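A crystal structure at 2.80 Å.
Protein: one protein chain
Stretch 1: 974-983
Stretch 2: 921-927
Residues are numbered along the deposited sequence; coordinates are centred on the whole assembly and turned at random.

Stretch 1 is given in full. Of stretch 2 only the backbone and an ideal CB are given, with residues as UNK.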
ATOM      1  N   ASP A 974       7.291 -30.287 -56.443  1.00 39.83           N
ATOM      2  CA  ASP A 974       7.233 -29.357 -55.323  1.00 39.16           C
ATOM      3  C   ASP A 974       8.520 -28.552 -55.232  1.00 38.64           C
ATOM      4  O   ASP A 974       8.490 -27.327 -55.056  1.00 37.91           O
ATOM      5  CB  ASP A 974       6.983 -30.115 -54.018  1.00 39.85           C
ATOM      6  CG  ASP A 974       6.861 -29.191 -52.820  1.00 39.44           C
ATOM      7  OD1 ASP A 974       7.908 -28.735 -52.313  1.00 39.20           O
ATOM      8  OD2 ASP A 974       5.722 -28.923 -52.385  1.00 39.55           O
ATOM      9  N   ARG A 975       9.667 -29.220 -55.374  1.00 51.23           N
ATOM     10  CA  ARG A 975      10.933 -28.508 -55.267  1.00 51.15           C
ATOM     11  C   ARG A 975      11.166 -27.598 -56.468  1.00 50.46           C
ATOM     12  O   ARG A 975      11.632 -26.465 -56.310  1.00 49.38           O
ATOM     13  CB  ARG A 975      12.087 -29.500 -55.114  1.00 52.58           C
ATOM     14  CG  ARG A 975      13.344 -28.877 -54.533  1.00 52.96           C
ATOM     15  CD  ARG A 975      13.139 -28.479 -53.075  1.00 54.28           C
ATOM     16  NE  ARG A 975      14.225 -27.657 -52.565  1.00 54.36           N
ATOM     17  CZ  ARG A 975      14.222 -27.089 -51.364  1.00 54.97           C
ATOM     18  NH1 ARG A 975      13.188 -27.254 -50.547  1.00 54.10           N
ATOM     19  NH2 ARG A 975      15.252 -26.351 -50.978  1.00 55.62           N
ATOM     20  N   TYR A 976      10.856 -28.071 -57.676  1.00 51.89           N
ATOM     21  CA  TYR A 976      11.001 -27.228 -58.858  1.00 52.04           C
ATOM     22  C   TYR A 976      10.200 -25.940 -58.705  1.00 49.75           C
ATOM     23  O   TYR A 976      10.746 -24.833 -58.797  1.00 48.14           O
ATOM     24  CB  TYR A 976      10.551 -27.993 -60.106  1.00 54.45           C
ATOM     25  CG  TYR A 976      11.456 -29.137 -60.517  1.00 56.95           C
ATOM     26  CD1 TYR A 976      12.836 -29.045 -60.390  1.00 57.41           C
ATOM     27  CD2 TYR A 976      10.925 -30.311 -61.041  1.00 58.91           C
ATOM     28  CE1 TYR A 976      13.661 -30.087 -60.769  1.00 59.71           C
ATOM     29  CE2 TYR A 976      11.743 -31.357 -61.423  1.00 60.98           C
ATOM     30  CZ  TYR A 976      13.109 -31.240 -61.285  1.00 62.22           C
ATOM     31  OH  TYR A 976      13.926 -32.280 -61.663  1.00 65.67           O
ATOM     32  N   SER A 977       8.893 -26.072 -58.468  1.00 45.91           N
ATOM     33  CA  SER A 977       8.036 -24.902 -58.314  1.00 44.10           C
ATOM     34  C   SER A 977       8.485 -24.027 -57.155  1.00 42.23           C
ATOM     35  O   SER A 977       8.351 -22.801 -57.220  1.00 41.86           O
ATOM     36  CB  SER A 977       6.589 -25.340 -58.104  1.00 45.38           C
ATOM     37  OG  SER A 977       6.416 -25.900 -56.815  1.00 46.60           O
ATOM     38  N   LEU A 978       9.000 -24.628 -56.083  1.00 42.74           N
ATOM     39  CA  LEU A 978       9.488 -23.828 -54.965  1.00 42.05           C
ATOM     40  C   LEU A 978      10.679 -22.976 -55.392  1.00 40.95           C
ATOM     41  O   LEU A 978      10.733 -21.773 -55.107  1.00 40.53           O
ATOM     42  CB  LEU A 978       9.861 -24.737 -53.794  1.00 42.56           C
ATOM     43  CG  LEU A 978      10.346 -24.007 -52.539  1.00 42.34           C
ATOM     44  CD1 LEU A 978       9.241 -23.148 -51.948  1.00 42.55           C
ATOM     45  CD2 LEU A 978      10.870 -24.989 -51.503  1.00 43.27           C
ATOM     46  N   ILE A 979      11.643 -23.586 -56.085  1.00 36.73           N
ATOM     47  CA  ILE A 979      12.826 -22.854 -56.532  1.00 36.87           C
ATOM     48  C   ILE A 979      12.424 -21.733 -57.484  1.00 36.90           C
ATOM     49  O   ILE A 979      12.848 -20.582 -57.332  1.00 36.83           O
ATOM     50  CB  ILE A 979      13.835 -23.816 -57.186  1.00 37.65           C
ATOM     51  CG1 ILE A 979      14.317 -24.849 -56.164  1.00 37.93           C
ATOM     52  CG2 ILE A 979      15.026 -23.045 -57.762  1.00 38.07           C
ATOM     53  CD1 ILE A 979      15.108 -25.997 -56.770  1.00 39.01           C
ATOM     54  N   VAL A 980      11.606 -22.058 -58.487  1.00 37.20           N
ATOM     55  CA  VAL A 980      11.147 -21.034 -59.424  1.00 37.53           C
ATOM     56  C   VAL A 980      10.449 -19.905 -58.677  1.00 37.15           C
ATOM     57  O   VAL A 980      10.674 -18.720 -58.957  1.00 37.48           O
ATOM     58  CB  VAL A 980      10.228 -21.661 -60.489  1.00 38.04           C
ATOM     59  CG1 VAL A 980       9.659 -20.585 -61.415  1.00 38.64           C
ATOM     60  CG2 VAL A 980      10.984 -22.706 -61.293  1.00 38.73           C
ATOM     61  N   GLY A 981       9.595 -20.251 -57.713  1.00 41.18           N
ATOM     62  CA  GLY A 981       8.823 -19.232 -57.021  1.00 41.58           C
ATOM     63  C   GLY A 981       9.695 -18.307 -56.197  1.00 41.11           C
ATOM     64  O   GLY A 981       9.553 -17.081 -56.259  1.00 41.77           O
ATOM     65  N   MET A 982      10.608 -18.878 -55.410  1.00 51.65           N
ATOM     66  CA  MET A 982      11.511 -18.048 -54.621  1.00 51.37           C
ATOM     67  C   MET A 982      12.383 -17.183 -55.521  1.00 51.38           C
ATOM     68  O   MET A 982      12.584 -15.991 -55.251  1.00 51.95           O
ATOM     69  CB  MET A 982      12.374 -18.931 -53.719  1.00 51.63           C
ATOM     70  CG  MET A 982      11.589 -19.724 -52.681  1.00 52.72           C
ATOM     71  SD  MET A 982      10.433 -18.721 -51.720  1.00 54.82           S
ATOM     72  CE  MET A 982      11.439 -17.305 -51.327  1.00 54.60           C
ATOM     73  N   ALA A 983      12.907 -17.766 -56.601  1.00 42.63           N
ATOM     74  CA  ALA A 983      13.686 -16.989 -57.558  1.00 42.76           C
ATOM     75  C   ALA A 983      12.888 -15.791 -58.052  1.00 44.40           C
ATOM     76  O   ALA A 983      13.373 -14.655 -58.035  1.00 44.83           O
ATOM     77  CB  ALA A 983      14.112 -17.877 -58.727  1.00 42.54           C
ATOM     78  N   UNK A 921      14.274 -21.338 -44.991  1.00 39.15           N
ATOM     79  CA  UNK A 921      15.682 -21.026 -45.206  1.00 39.06           C
ATOM     80  C   UNK A 921      15.970 -20.775 -46.681  1.00 38.16           C
ATOM     81  O   UNK A 921      16.801 -19.923 -47.020  1.00 37.96           O
ATOM     82  CB  UNK A 921      16.565 -22.161 -44.683  1.00 39.06           C
ATOM     83  N   UNK A 922      15.283 -21.499 -47.573  1.00 50.60           N
ATOM     84  CA  UNK A 922      15.433 -21.237 -48.999  1.00 48.22           C
ATOM     85  C   UNK A 922      15.188 -19.767 -49.313  1.00 48.34           C
ATOM     86  O   UNK A 922      15.765 -19.226 -50.265  1.00 48.60           O
ATOM     87  CB  UNK A 922      14.475 -22.116 -49.807  1.00 48.22           C
ATOM     88  N   UNK A 923      14.331 -19.110 -48.530  1.00 45.70           N
ATOM     89  CA  UNK A 923      14.056 -17.694 -48.743  1.00 45.63           C
ATOM     90  C   UNK A 923      15.310 -16.854 -48.527  1.00 46.21           C
ATOM     91  O   UNK A 923      15.771 -16.146 -49.433  1.00 46.68           O
ATOM     92  CB  UNK A 923      12.938 -17.222 -47.811  1.00 45.63           C
ATOM     93  N   UNK A 924      15.888 -16.932 -47.328  1.00 59.76           N
ATOM     94  CA  UNK A 924      17.048 -16.107 -47.016  1.00 60.27           C
ATOM     95  C   UNK A 924      18.245 -16.475 -47.888  1.00 59.88           C
ATOM     96  O   UNK A 924      19.026 -15.599 -48.278  1.00 60.77           O
ATOM     97  CB  UNK A 924      17.414 -16.247 -45.537  1.00 60.27           C
ATOM     98  N   UNK A 925      18.408 -17.761 -48.213  1.00 46.03           N
ATOM     99  CA  UNK A 925      19.553 -18.153 -49.034  1.00 45.42           C
ATOM    100  C   UNK A 925      19.366 -17.686 -50.471  1.00 44.49           C
ATOM    101  O   UNK A 925      20.333 -17.320 -51.147  1.00 45.37           O
ATOM    102  CB  UNK A 925      19.752 -19.669 -48.992  1.00 45.42           C
ATOM    103  N   UNK A 926      18.129 -17.713 -50.974  1.00 41.41           N
ATOM    104  CA  UNK A 926      17.879 -17.202 -52.319  1.00 40.86           C
ATOM    105  C   UNK A 926      18.137 -15.703 -52.376  1.00 40.75           C
ATOM    106  O   UNK A 926      18.782 -15.205 -53.308  1.00 40.87           O
ATOM    107  CB  UNK A 926      16.445 -17.510 -52.755  1.00 40.86           C
ATOM    108  N   UNK A 927      17.640 -14.964 -51.380  1.00 37.26           N
ATOM    109  CA  UNK A 927      17.967 -13.546 -51.279  1.00 37.77           C
ATOM    110  C   UNK A 927      19.476 -13.336 -51.303  1.00 38.29           C
ATOM    111  O   UNK A 927      19.991 -12.493 -52.047  1.00 38.89           O
ATOM    112  CB  UNK A 927      17.370 -12.948 -50.003  1.00 37.77           C
TER

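Stretch 2 is a single helical segment whose axis passes 10.1 Å from that of helix 974-983 at its closest, with 48° between their N-to-C directions. What distinguishes the positions is mainly where each CB points.

Position 921 has helical backbone angles, and its ideal CB finds nothing of stretch 1 within 5.5 Å. The opposing helix therefore sets no preference, and many helix-compatible residues would suit. The residue is Leu921, whose side chain does not touch stretch 1.

At position 922 CA-to-CB points toward stretch 1. The ideal CB lies 4.5 Å from Arg975 NH2, 4.7 Å from Met982 CG and 4.9 Å from Leu978 CD2, at the mouth of a largely apolar pocket with a guanidinium at its border. A medium-sized aliphatic residue such as leucine, isoleucine or methionine would fit; an acidic one could address the arginine but would meet the hydrocarbon around it. Leu922 fills the site. With chi1 t and chi2 p, its CD2 packs 3.5 Å from Leu978 CG and 3.8 Å from Met982 CG, and the same CD2 covers one face of the Arg975 guanidinium, 4.0 Å from NH2. The arginine nitrogens are hydrogen-bonded elsewhere in the structure.

Position 923 points sideways, and its ideal CB is 3.8 Å from Met982 CE. The thioether methyl offers a surface to pack against but no conventional hydrogen-bond donor, so alanine, a small polar residue or a flexible longer one are all plausible. Here the residue is Asp923, with OD2 3.2 Å from Met982 CE, a close contact of a carboxylate oxygen with a methyl group rather than a salt bridge.

Position 924 points away, which leaves the choice open to polar and apolar residues alike; it is Asp924, and it does not touch stretch 1. Position 925 is likewise out of reach; the residue is Val925, which makes no contact with stretch 1.

The CB of position 926 turns back toward stretch 1, 4.4 Å from Met982 CB and 5.2 Å from Ala983 N. The small side chain of Ala983 and the flank of Ile979 invite a long, pliable apolar residue, methionine or leucine for instance. Met926 runs along this surface: CG lies 4.2 Å from Met982 CB, and CE reaches 4.4 Å from both Ile979 CG2 and Ala983 CB.

Position 927 points sideways with no neighbour in stretch 1 near its CB, so stretch 1 gives little guide to the choice here; the residue is Ala927.

Stretch 2, residues 921-927: LLDDVMA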
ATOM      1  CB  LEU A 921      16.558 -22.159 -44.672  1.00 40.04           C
ATOM      2  CG  LEU A 921      18.076 -22.014 -44.815  1.00 40.31           C
ATOM      3  CD1 LEU A 921      18.538 -20.624 -44.425  1.00 40.13           C
ATOM      4  CD2 LEU A 921      18.788 -23.044 -43.945  1.00 41.74           C
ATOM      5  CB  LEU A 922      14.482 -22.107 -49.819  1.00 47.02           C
ATOM      6  CG  LEU A 922      14.557 -21.850 -51.331  1.00 46.30           C
ATOM      7  CD1 LEU A 922      15.981 -21.964 -51.867  1.00 46.28           C
ATOM      8  CD2 LEU A 922      13.645 -22.805 -52.066  1.00 47.05           C
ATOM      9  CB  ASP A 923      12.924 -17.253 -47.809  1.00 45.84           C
ATOM     10  CG  ASP A 923      12.293 -15.943 -48.225  1.00 45.31           C
ATOM     11  OD1 ASP A 923      13.025 -14.941 -48.352  1.00 45.78           O
ATOM     12  OD2 ASP A 923      11.061 -15.915 -48.429  1.00 44.72           O
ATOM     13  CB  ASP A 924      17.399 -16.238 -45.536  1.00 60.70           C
ATOM     14  CG  ASP A 924      16.277 -15.766 -44.629  1.00 62.46           C
ATOM     15  OD1 ASP A 924      16.114 -14.538 -44.477  1.00 62.08           O
ATOM     16  OD2 ASP A 924      15.561 -16.621 -44.069  1.00 64.34           O
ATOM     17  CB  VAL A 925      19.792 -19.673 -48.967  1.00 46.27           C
ATOM     18  CG1 VAL A 925      18.643 -20.412 -49.565  1.00 46.61           C
ATOM     19  CG2 VAL A 925      21.069 -20.033 -49.686  1.00 46.70           C
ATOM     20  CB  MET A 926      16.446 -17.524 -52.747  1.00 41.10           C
ATOM     21  CG  MET A 926      16.113 -17.104 -54.177  1.00 42.45           C
ATOM     22  SD  MET A 926      17.081 -17.981 -55.430  1.00 43.76           S
ATOM     23  CE  MET A 926      16.329 -19.610 -55.363  1.00 43.63           C
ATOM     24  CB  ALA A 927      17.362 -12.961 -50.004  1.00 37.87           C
TER
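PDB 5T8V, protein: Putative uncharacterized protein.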